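Local coordinates for protein walker-type atpase (Pyrococcus abyssi, PDB 2QEN) that binds ADP and magnesium in a P-loop NTPase fold and is probably an ATPase, though its cellular role is unknown, at residues V209-R214 and W241-G246; V42-L47 and V198-F203; S172-L177 and K326-V331. The protein carries 1 engineered substitution. One frame throughout, in Å; residues are numbered along the deposited sequence.

Contact 1: V209-R214 and W241-G246. With ADP (adenosine-5'-diphosphate), chain C.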
loop_
_atom_site.group_PDB
_atom_site.type_symbol
_atom_site.label_atom_id
_atom_site.label_comp_id
_atom_site.label_asym_id
_atom_site.label_seq_id
_atom_site.Cartn_x
_atom_site.Cartn_y
_atom_site.Cartn_z
ATOM N N VAL A 209 -8.886 -16.686 11.514
ATOM C CA VAL A 209 -9.616 -17.178 12.686
ATOM C C VAL A 209 -8.908 -16.793 13.986
ATOM O O VAL A 209 -9.534 -16.260 14.907
ATOM C CB VAL A 209 -9.847 -18.740 12.603
ATOM C CG1 VAL A 209 -10.127 -19.350 13.978
ATOM C CG2 VAL A 209 -11.003 -19.065 11.643
ATOM N N GLU A 210 -7.603 -17.049 14.039
ATOM C CA GLU A 210 -6.773 -16.664 15.183
ATOM C C GLU A 210 -6.699 -15.149 15.463
ATOM O O GLU A 210 -6.667 -14.726 16.635
ATOM C CB GLU A 210 -5.362 -17.241 15.029
ATOM C CG GLU A 210 -4.660 -17.458 16.348
ATOM C CD GLU A 210 -5.598 -17.993 17.419
ATOM O OE1 GLU A 210 -5.946 -19.200 17.356
ATOM O OE2 GLU A 210 -5.991 -17.183 18.307
ATOM N N PHE A 211 -6.669 -14.362 14.387
ATOM C CA PHE A 211 -6.716 -12.902 14.450
ATOM C C PHE A 211 -7.972 -12.447 15.192
ATOM O O PHE A 211 -7.877 -11.730 16.187
ATOM C CB PHE A 211 -6.674 -12.330 13.018
ATOM C CG PHE A 211 -6.594 -10.831 12.944
ATOM C CD1 PHE A 211 -7.751 -10.039 13.045
ATOM C CD2 PHE A 211 -5.367 -10.203 12.723
ATOM C CE1 PHE A 211 -7.680 -8.643 12.972
ATOM C CE2 PHE A 211 -5.289 -8.822 12.639
ATOM C CZ PHE A 211 -6.461 -8.036 12.763
ATOM N N LEU A 212 -9.136 -12.886 14.716
ATOM C CA LEU A 212 -10.416 -12.573 15.344
ATOM C C LEU A 212 -10.516 -13.073 16.783
ATOM O O LEU A 212 -10.974 -12.350 17.673
ATOM C CB LEU A 212 -11.578 -13.146 14.515
ATOM C CG LEU A 212 -11.880 -12.415 13.201
ATOM C CD1 LEU A 212 -13.111 -13.026 12.522
ATOM C CD2 LEU A 212 -12.060 -10.877 13.424
ATOM N N LYS A 213 -10.080 -14.309 17.002
ATOM C CA LYS A 213 -10.029 -14.901 18.335
ATOM C C LYS A 213 -9.246 -14.052 19.330
ATOM O O LYS A 213 -9.736 -13.793 20.424
ATOM C CB LYS A 213 -9.460 -16.320 18.265
ATOM C CG LYS A 213 -10.495 -17.353 17.844
ATOM C CD LYS A 213 -9.921 -18.776 17.747
ATOM C CE LYS A 213 -9.388 -19.283 19.078
ATOM N NZ LYS A 213 -10.388 -19.091 20.174
ATOM N N ARG A 214 -8.042 -13.620 18.946
ATOM C CA ARG A 214 -7.220 -12.741 19.787
ATOM C C ARG A 214 -7.946 -11.422 20.094
ATOM O O ARG A 214 -8.002 -10.999 21.254
ATOM C CB ARG A 214 -5.845 -12.477 19.145
ATOM C CG ARG A 214 -4.868 -11.757 20.054
ATOM C CD ARG A 214 -3.487 -11.578 19.413
ATOM N NE ARG A 214 -2.531 -12.632 19.779
ATOM C CZ ARG A 214 -1.264 -12.677 19.360
ATOM N NH1 ARG A 214 -0.795 -11.726 18.557
ATOM N NH2 ARG A 214 -0.458 -13.666 19.743
ATOM N N TRP A 241 -10.536 -5.355 6.877
ATOM C CA TRP A 241 -11.936 -5.716 7.096
ATOM C C TRP A 241 -12.161 -6.514 8.389
ATOM O O TRP A 241 -13.176 -6.341 9.060
ATOM C CB TRP A 241 -12.505 -6.437 5.873
ATOM C CG TRP A 241 -12.310 -5.668 4.553
ATOM C CD1 TRP A 241 -11.783 -6.161 3.393
ATOM C CD2 TRP A 241 -12.649 -4.292 4.281
ATOM N NE1 TRP A 241 -11.768 -5.180 2.420
ATOM C CE2 TRP A 241 -12.292 -4.027 2.943
ATOM C CE3 TRP A 241 -13.214 -3.263 5.043
ATOM C CZ2 TRP A 241 -12.499 -2.786 2.343
ATOM C CZ3 TRP A 241 -13.389 -2.004 4.452
ATOM C CH2 TRP A 241 -13.042 -1.788 3.109
ATOM N N LEU A 242 -11.196 -7.358 8.746
ATOM C CA LEU A 242 -11.244 -8.116 10.004
ATOM C C LEU A 242 -11.263 -7.211 11.250
ATOM O O LEU A 242 -11.940 -7.522 12.232
ATOM C CB LEU A 242 -10.086 -9.126 10.083
ATOM C CG LEU A 242 -10.048 -10.314 9.093
ATOM C CD1 LEU A 242 -8.738 -11.097 9.218
ATOM C CD2 LEU A 242 -11.237 -11.240 9.231
ATOM N N VAL A 243 -10.508 -6.114 11.201
ATOM C CA VAL A 243 -10.523 -5.094 12.266
ATOM C C VAL A 243 -11.835 -4.290 12.322
ATOM O O VAL A 243 -12.363 -4.069 13.405
ATOM C CB VAL A 243 -9.285 -4.144 12.215
ATOM C CG1 VAL A 243 -9.445 -2.964 13.199
ATOM C CG2 VAL A 243 -8.008 -4.905 12.547
ATOM N N VAL A 244 -12.351 -3.850 11.178
ATOM C CA VAL A 244 -13.654 -3.155 11.118
ATOM C C VAL A 244 -14.757 -4.038 11.715
ATOM O O VAL A 244 -15.582 -3.563 12.499
ATOM C CB VAL A 244 -14.062 -2.761 9.654
ATOM C CG1 VAL A 244 -15.520 -2.278 9.602
ATOM C CG2 VAL A 244 -13.095 -1.698 9.063
ATOM N N PHE A 245 -14.775 -5.310 11.328
ATOM C CA PHE A 245 -15.718 -6.287 11.885
ATOM C C PHE A 245 -15.574 -6.436 13.412
ATOM O O PHE A 245 -16.567 -6.407 14.134
ATOM C CB PHE A 245 -15.570 -7.647 11.195
ATOM C CG PHE A 245 -16.433 -8.721 11.808
ATOM C CD1 PHE A 245 -17.810 -8.771 11.521
ATOM C CD2 PHE A 245 -15.881 -9.658 12.696
ATOM C CE1 PHE A 245 -18.621 -9.730 12.119
ATOM C CE2 PHE A 245 -16.689 -10.607 13.312
ATOM C CZ PHE A 245 -18.049 -10.666 13.016
ATOM N N GLY A 246 -14.336 -6.592 13.891
ATOM C CA GLY A 246 -14.064 -6.743 15.317
ATOM C C GLY A 246 -14.595 -5.562 16.121
ATOM O O GLY A 246 -15.305 -5.747 17.084
HETATM P PB ADP C . -2.231 -1.170 3.235
HETATM O O1B ADP C . -1.684 -2.508 2.803
HETATM O O2B ADP C . -1.133 -0.184 3.565
HETATM O O3B ADP C . -3.290 -0.576 2.343
HETATM P PA ADP C . -2.831 -0.905 6.118
HETATM O O1A ADP C . -1.471 -1.196 6.698
HETATM O O2A ADP C . -3.395 0.480 6.179
HETATM O O3A ADP C . -2.991 -1.513 4.610
HETATM O "O5'" ADP C . -3.826 -1.926 6.882
HETATM C "C5'" ADP C . -5.249 -1.783 6.878
HETATM C "C4'" ADP C . -5.737 -1.843 8.331
HETATM O "O4'" ADP C . -5.785 -3.207 8.790
HETATM C "C3'" ADP C . -4.840 -1.140 9.350
HETATM O "O3'" ADP C . -5.225 0.209 9.582
HETATM C "C2'" ADP C . -5.078 -1.909 10.610
HETATM O "O2'" ADP C . -6.400 -1.571 11.019
HETATM C "C1'" ADP C . -5.264 -3.313 10.119
HETATM N N9 ADP C . -4.080 -4.200 10.072
HETATM C C8 ADP C . -3.329 -4.431 8.979
HETATM N N7 ADP C . -2.370 -5.354 9.227
HETATM C C5 ADP C . -2.501 -5.730 10.513
HETATM C C6 ADP C . -1.816 -6.666 11.427
HETATM N N6 ADP C . -0.768 -7.410 11.004
HETATM N N1 ADP C . -2.275 -6.759 12.701
HETATM C C2 ADP C . -3.302 -6.020 13.136
HETATM N N3 ADP C . -3.991 -5.165 12.357
HETATM C C4 ADP C . -3.640 -4.972 11.063
#
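Phe211 and Leu212, successive residues of helix 205-217, meet Leu242, Val243 and Phe245 of helix 239-252 in the helical part of this P-loop ATPase that packs beside the adenine end of the bound ADP. The two segments run in roughly the same direction, their axes 10.4 Å apart at closest approach and crossing at -32°, and the gap is filled by apolar side chains. Phe211 has CG anti to the backbone N (chi1 -175°), which carries its ring across to the other helix. There the ring tip meets a methyl at its edge, CZ of Phe211 lying 3.5 Å from CG2 of Val243. Leu242 approaches the same ring obliquely, through CB, 3.8 Å from CE1 of Phe211. The adjoining edge atom of Phe211, CE2, faces the nucleotide, 3.5 Å from C2 of ADP, with N1 of the adenine also near the plane of the phenyl ring. Val243 completes this wall by setting its CG2 methyl 4.0 Å from C1' of the ribose. Phe15 adds an edge-to-face ring to Phe211, and Phe203 meets it with the planes about 40° apart. Leu212, the next residue, crosses Leu242 at about a right angle, its CD1 4.2 Å from CD2 of Leu242. Ala231 and Val232 of helix 225-235 also touch Leu212. The other methyl of Leu212, CD2, lies 3.6 Å from the carbonyl O of Leu242 and touches the edge of the Phe245 ring at CD2, 4.1 Å away.

Contact 2: V42-L47 and V198-F203. With MG (magnesium ion), chain B; ADP (adenosine-5'-diphosphate), chain C.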
loop_
_atom_site.group_PDB
_atom_site.type_symbol
_atom_site.label_atom_id
_atom_site.label_comp_id
_atom_site.label_asym_id
_atom_site.label_seq_id
_atom_site.Cartn_x
_atom_site.Cartn_y
_atom_site.Cartn_z
ATOM N N VAL A 42 -4.149 -4.884 2.906
ATOM C CA VAL A 42 -3.524 -6.138 3.313
ATOM C C VAL A 42 -2.617 -5.970 4.541
ATOM O O VAL A 42 -2.315 -6.942 5.230
ATOM C CB VAL A 42 -2.747 -6.784 2.125
ATOM C CG1 VAL A 42 -1.353 -6.108 1.902
ATOM C CG2 VAL A 42 -2.646 -8.282 2.306
ATOM N N GLY A 43 -2.166 -4.742 4.786
ATOM C CA GLY A 43 -1.351 -4.426 5.957
ATOM C C GLY A 43 0.067 -3.905 5.724
ATOM O O GLY A 43 0.900 -4.011 6.625
ATOM N N LYS A 44 0.340 -3.342 4.539
ATOM C CA LYS A 44 1.685 -2.810 4.195
ATOM C C LYS A 44 2.118 -1.600 5.014
ATOM O O LYS A 44 3.239 -1.574 5.546
ATOM C CB LYS A 44 1.805 -2.456 2.692
ATOM C CG LYS A 44 1.440 -3.567 1.696
ATOM C CD LYS A 44 1.618 -3.097 0.250
ATOM C CE LYS A 44 0.560 -2.077 -0.186
ATOM N NZ LYS A 44 -0.884 -2.570 -0.027
ATOM N N SER A 45 1.266 -0.572 5.101
ATOM C CA SER A 45 1.614 0.602 5.922
ATOM C C SER A 45 1.879 0.232 7.378
ATOM O O SER A 45 2.847 0.703 7.987
ATOM C CB SER A 45 0.535 1.675 5.860
ATOM O OG SER A 45 0.570 2.325 4.606
ATOM N N SER A 46 1.015 -0.621 7.917
ATOM C CA SER A 46 1.105 -1.058 9.305
ATOM C C SER A 46 2.405 -1.789 9.589
ATOM O O SER A 46 3.068 -1.482 10.566
ATOM C CB SER A 46 -0.090 -1.952 9.657
ATOM O OG SER A 46 -1.294 -1.260 9.366
ATOM N N LEU A 47 2.756 -2.751 8.724
ATOM C CA LEU A 47 4.015 -3.481 8.818
ATOM C C LEU A 47 5.202 -2.519 8.723
ATOM O O LEU A 47 6.135 -2.610 9.509
ATOM C CB LEU A 47 4.099 -4.556 7.725
ATOM C CG LEU A 47 5.382 -5.395 7.665
ATOM C CD1 LEU A 47 5.492 -6.358 8.884
ATOM C CD2 LEU A 47 5.469 -6.165 6.348
ATOM N N VAL A 198 9.341 -7.745 -1.343
ATOM C CA VAL A 198 8.666 -8.358 -0.217
ATOM C C VAL A 198 7.150 -8.273 -0.444
ATOM O O VAL A 198 6.581 -7.177 -0.587
ATOM C CB VAL A 198 9.136 -7.727 1.122
ATOM C CG1 VAL A 198 8.370 -8.327 2.311
ATOM C CG2 VAL A 198 10.654 -7.936 1.282
ATOM N N LEU A 199 6.531 -9.448 -0.517
ATOM C CA LEU A 199 5.129 -9.636 -0.831
ATOM C C LEU A 199 4.314 -9.840 0.440
ATOM O O LEU A 199 4.622 -10.735 1.236
ATOM C CB LEU A 199 4.965 -10.871 -1.718
ATOM C CG LEU A 199 5.237 -10.853 -3.235
ATOM C CD1 LEU A 199 6.308 -9.888 -3.671
ATOM C CD2 LEU A 199 5.540 -12.269 -3.741
ATOM N N VAL A 200 3.286 -9.002 0.614
ATOM C CA VAL A 200 2.352 -9.101 1.739
ATOM C C VAL A 200 0.992 -9.573 1.222
ATOM O O VAL A 200 0.297 -8.851 0.503
ATOM C CB VAL A 200 2.210 -7.760 2.539
ATOM C CG1 VAL A 200 1.329 -7.959 3.759
ATOM C CG2 VAL A 200 3.572 -7.206 2.957
ATOM N N LYS A 201 0.628 -10.790 1.621
ATOM C CA LYS A 201 -0.580 -11.464 1.176
ATOM C C LYS A 201 -1.615 -11.488 2.295
ATOM O O LYS A 201 -1.247 -11.341 3.465
ATOM C CB LYS A 201 -0.237 -12.907 0.796
ATOM C CG LYS A 201 0.933 -13.070 -0.174
ATOM C CD LYS A 201 0.592 -12.531 -1.566
ATOM C CE LYS A 201 1.461 -13.177 -2.644
ATOM N NZ LYS A 201 1.310 -12.465 -3.948
ATOM N N PRO A 202 -2.913 -11.676 1.944
ATOM C CA PRO A 202 -3.963 -11.940 2.934
ATOM C C PRO A 202 -3.609 -13.105 3.846
ATOM O O PRO A 202 -2.983 -14.060 3.395
ATOM C CB PRO A 202 -5.171 -12.343 2.072
ATOM C CG PRO A 202 -4.969 -11.660 0.779
ATOM C CD PRO A 202 -3.462 -11.631 0.570
ATOM N N PHE A 203 -4.003 -13.019 5.114
ATOM C CA PHE A 203 -3.887 -14.128 6.051
ATOM C C PHE A 203 -4.563 -15.366 5.477
ATOM O O PHE A 203 -5.592 -15.256 4.796
ATOM C CB PHE A 203 -4.593 -13.801 7.379
ATOM C CG PHE A 203 -3.977 -12.662 8.165
ATOM C CD1 PHE A 203 -2.596 -12.413 8.136
ATOM C CD2 PHE A 203 -4.788 -11.863 8.984
ATOM C CE1 PHE A 203 -2.040 -11.370 8.886
ATOM C CE2 PHE A 203 -4.232 -10.821 9.744
ATOM C CZ PHE A 203 -2.863 -10.569 9.686
HETATM MG MG MG B . -0.888 1.856 2.881
HETATM P PB ADP C . -2.231 -1.170 3.235
HETATM O O1B ADP C . -1.684 -2.508 2.803
HETATM O O2B ADP C . -1.133 -0.184 3.565
HETATM O O3B ADP C . -3.290 -0.576 2.343
HETATM P PA ADP C . -2.831 -0.905 6.118
HETATM O O1A ADP C . -1.471 -1.196 6.698
HETATM O O2A ADP C . -3.395 0.480 6.179
HETATM O O3A ADP C . -2.991 -1.513 4.610
HETATM O "O5'" ADP C . -3.826 -1.926 6.882
HETATM C "C5'" ADP C . -5.249 -1.783 6.878
HETATM C "C4'" ADP C . -5.737 -1.843 8.331
HETATM O "O4'" ADP C . -5.785 -3.207 8.790
HETATM C "C3'" ADP C . -4.840 -1.140 9.350
HETATM O "O3'" ADP C . -5.225 0.209 9.582
HETATM C "C2'" ADP C . -5.078 -1.909 10.610
HETATM O "O2'" ADP C . -6.400 -1.571 11.019
HETATM C "C1'" ADP C . -5.264 -3.313 10.119
HETATM N N9 ADP C . -4.080 -4.200 10.072
HETATM C C8 ADP C . -3.329 -4.431 8.979
HETATM N N7 ADP C . -2.370 -5.354 9.227
HETATM C C5 ADP C . -2.501 -5.730 10.513
HETATM C C6 ADP C . -1.816 -6.666 11.427
HETATM N N6 ADP C . -0.768 -7.410 11.004
HETATM N N1 ADP C . -2.275 -6.759 12.701
HETATM C C2 ADP C . -3.302 -6.020 13.136
HETATM N N3 ADP C . -3.991 -5.165 12.357
HETATM C C4 ADP C . -3.640 -4.972 11.063
HETATM O O HOH W 1 0.695 1.226 1.567
HETATM O O HOH W 2 -0.788 3.921 2.470
HETATM O O HOH W 3 -2.406 2.374 4.265
HETATM O O HOH W 4 -2.524 1.874 1.377
#
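Val42 and Pro202 bring the two backbones to a CA separation of 5.8 Å, where the turn leading into helix 44-54 passes the chain leaving strand 196-199. With CG1 between the backbone N and the carbonyl carbon (chi1 79°), Val42 sets its two methyls on successive parts of that chain: CG1 lies 3.8 Å from CG1 of Val200, while CG2 rests on the peptide link between Lys201 and Pro202, 3.4 Å from N of Pro202. The second methyl of Val200, CG2, meets CD2 of Leu47 at 4.0 Å. This packing backs the Walker A P-loop, in which Gly43 is the N-cap and successive amides wrap the phosphates. O1B of ADP is gripped by N of Gly43, N of Lys44 and NZ of Lys44, the last at 2.9 Å. The Lys44 chain bends at chi3 (-71°) and chi4 (-56°) to bring its ammonium back to the phosphate, and Ser172 OG and Gly38 O also bind NZ. Ser46 holds O1A of ADP twice, through N and through OG, the latter at 2.7 Å. Ser45 gives its N to O2B of ADP and its OG to magnesium at 2.3 Å; O2B and four waters complete six ligands. Two of those waters donate back to ADP, one to O2A and one to O3B.

Contact 3: S172-L177 and K326-V331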
loop_
_atom_site.group_PDB
_atom_site.type_symbol
_atom_site.label_atom_id
_atom_site.label_comp_id
_atom_site.label_asym_id
_atom_site.label_seq_id
_atom_site.Cartn_x
_atom_site.Cartn_y
_atom_site.Cartn_z
ATOM N N SER A 172 0.197 -0.573 -3.476
ATOM C CA SER A 172 -0.991 -1.412 -3.613
ATOM C C SER A 172 -1.294 -1.668 -5.091
ATOM O O SER A 172 -1.819 -2.725 -5.443
ATOM C CB SER A 172 -2.196 -0.757 -2.936
ATOM O OG SER A 172 -1.954 -0.550 -1.545
ATOM N N GLU A 173 -0.970 -0.693 -5.943
ATOM C CA GLU A 173 -1.121 -0.826 -7.389
ATOM C C GLU A 173 0.219 -1.322 -7.916
ATOM O O GLU A 173 1.007 -0.558 -8.471
ATOM C CB GLU A 173 -1.530 0.511 -8.029
ATOM C CG GLU A 173 -2.797 1.159 -7.393
ATOM C CD GLU A 173 -3.126 2.536 -7.971
ATOM O OE1 GLU A 173 -2.342 3.491 -7.737
ATOM O OE2 GLU A 173 -4.174 2.675 -8.649
ATOM N N VAL A 174 0.469 -2.610 -7.694
ATOM C CA VAL A 174 1.761 -3.240 -7.958
ATOM C C VAL A 174 2.254 -3.075 -9.406
ATOM O O VAL A 174 3.413 -2.718 -9.645
ATOM C CB VAL A 174 1.754 -4.736 -7.545
ATOM C CG1 VAL A 174 3.122 -5.384 -7.846
ATOM C CG2 VAL A 174 1.428 -4.878 -6.062
ATOM N N GLY A 175 1.375 -3.323 -10.363
ATOM C CA GLY A 175 1.723 -3.192 -11.771
ATOM C C GLY A 175 2.101 -1.770 -12.127
ATOM O O GLY A 175 2.949 -1.551 -12.980
ATOM N N LEU A 176 1.460 -0.810 -11.457
ATOM C CA LEU A 176 1.679 0.611 -11.697
ATOM C C LEU A 176 2.994 1.062 -11.101
ATOM O O LEU A 176 3.634 1.979 -11.627
ATOM C CB LEU A 176 0.512 1.437 -11.137
ATOM C CG LEU A 176 -0.501 2.125 -12.079
ATOM C CD1 LEU A 176 -0.668 1.505 -13.488
ATOM C CD2 LEU A 176 -1.851 2.330 -11.421
ATOM N N LEU A 177 3.389 0.428 -9.994
ATOM C CA LEU A 177 4.698 0.675 -9.408
ATOM C C LEU A 177 5.783 0.156 -10.350
ATOM O O LEU A 177 6.680 0.907 -10.695
ATOM C CB LEU A 177 4.828 0.114 -7.972
ATOM C CG LEU A 177 6.165 0.373 -7.260
ATOM C CD1 LEU A 177 6.505 1.872 -7.234
ATOM C CD2 LEU A 177 6.202 -0.199 -5.824
ATOM N N LYS A 326 -3.068 -4.043 -13.215
ATOM C CA LYS A 326 -1.954 -3.188 -12.785
ATOM C C LYS A 326 -2.322 -2.321 -11.581
ATOM O O LYS A 326 -1.463 -1.975 -10.762
ATOM C CB LYS A 326 -1.518 -2.259 -13.922
ATOM C CG LYS A 326 -0.799 -2.933 -15.091
ATOM C CD LYS A 326 -0.506 -1.895 -16.178
ATOM C CE LYS A 326 0.051 -2.521 -17.461
ATOM N NZ LYS A 326 1.537 -2.489 -17.442
ATOM N N MET A 327 -3.595 -1.943 -11.510
ATOM C CA MET A 327 -4.140 -1.222 -10.367
ATOM C C MET A 327 -4.459 -2.191 -9.227
ATOM O O MET A 327 -4.824 -1.765 -8.141
ATOM C CB MET A 327 -5.417 -0.469 -10.782
ATOM C CG MET A 327 -5.207 0.960 -11.312
ATOM S SD MET A 327 -6.738 1.587 -12.065
ATOM C CE MET A 327 -6.883 3.181 -11.307
ATOM N N ASN A 328 -4.369 -3.494 -9.504
ATOM C CA ASN A 328 -4.666 -4.545 -8.526
ATOM C C ASN A 328 -6.140 -4.625 -8.069
ATOM O O ASN A 328 -6.427 -5.097 -6.950
ATOM C CB ASN A 328 -3.747 -4.412 -7.307
ATOM C CG ASN A 328 -3.031 -5.704 -6.964
ATOM O OD1 ASN A 328 -3.300 -6.758 -7.545
ATOM N ND2 ASN A 328 -2.115 -5.628 -6.006
ATOM N N TRP A 329 -7.073 -4.172 -8.911
ATOM C CA TRP A 329 -8.505 -4.405 -8.631
ATOM C C TRP A 329 -8.793 -5.880 -8.837
ATOM O O TRP A 329 -9.637 -6.470 -8.153
ATOM C CB TRP A 329 -9.416 -3.570 -9.537
ATOM C CG TRP A 329 -9.506 -2.128 -9.103
ATOM C CD1 TRP A 329 -8.772 -1.090 -9.577
ATOM C CD2 TRP A 329 -10.381 -1.577 -8.106
ATOM N NE1 TRP A 329 -9.125 0.072 -8.944
ATOM C CE2 TRP A 329 -10.112 -0.193 -8.037
ATOM C CE3 TRP A 329 -11.372 -2.115 -7.279
ATOM C CZ2 TRP A 329 -10.791 0.667 -7.166
ATOM C CZ3 TRP A 329 -12.050 -1.264 -6.408
ATOM C CH2 TRP A 329 -11.758 0.116 -6.362
ATOM N N ILE A 330 -8.013 -6.467 -9.748
ATOM C CA ILE A 330 -8.292 -7.773 -10.307
ATOM C C ILE A 330 -7.038 -8.644 -10.416
ATOM O O ILE A 330 -5.942 -8.149 -10.644
ATOM C CB ILE A 330 -9.006 -7.575 -11.683
ATOM C CG1 ILE A 330 -10.417 -8.066 -11.622
ATOM C CG2 ILE A 330 -8.247 -8.089 -12.895
ATOM C CD1 ILE A 330 -11.289 -6.957 -11.370
ATOM N N VAL A 331 -7.231 -9.944 -10.222
ATOM C CA VAL A 331 -6.242 -10.953 -10.559
ATOM C C VAL A 331 -6.777 -11.797 -11.738
ATOM O O VAL A 331 -7.983 -12.111 -11.799
ATOM C CB VAL A 331 -5.922 -11.862 -9.333
ATOM C CG1 VAL A 331 -4.778 -12.763 -9.630
ATOM C CG2 VAL A 331 -5.561 -11.018 -8.101
#
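Asn328 donates ND2 to the carbonyl O of Ser172 over 3.0 Å, in a fairly straight bond (N-H...O 155°) with the acceptor close to the plane of the Asn amide. A second bond, longer and more bent, runs from N of Leu176 to O of Lys326 at 3.2 Å, the donor standing above the carbonyl plane. The first turn of helix 174-181 thus meets the end of helix 314-326, which closes in a Schellman motif with Asn328 at positive phi. An alanine at Asn328 would probably leave the Ser172 carbonyl without its side-chain amide donor and the two segments without one of their two hydrogen bonds. Beyond these bonds, Glu173, with CG anti to the carbonyl carbon (chi1 -54°) and extended beyond it, lies alongside Met327, OE2 of Glu173 3.3 Å from CG of Met327, while OE1 is held by Gln138. Leu176 runs alongside Met327 as well, its CD2 3.6 Å from the same CG, and its CD1 touches CB of Lys326, those two side chains crossing at about a right angle. Gly175 packs its bare CA against Lys326, where a CB would clash with CA of that residue. Lys326 sends its ammonium to a salt bridge with Asp179. The two bonds between the segments use backbone and amide groups rather than paired charges, and one ties the winged-helix region to Ser172, next to the nucleotide site.

Contacts 1 and 2 share the ATPase region and the same ADP: contact 2 holds the phosphate end and contact 1 lines the adenine end, with centres about 15 Å apart. They touch where Phe203 meets Phe211 and Leu242, and helix 205-217 follows strand 196-199, an outer strand of the five-stranded parallel sheet. Contact 3 lies about 14 Å from contact 2 and about 26 Å from contact 1, centre to centre, and joins the ATPase region to the C-terminal winged-helix region. Its segments alternate along the chain with those of contact 2, whereas both segments of contact 1 come after contact 2 and between the two segments of contact 3. Lys44 and Ser172 connect contacts 2 and 3, so the interface between the two regions adjoins the phosphate site.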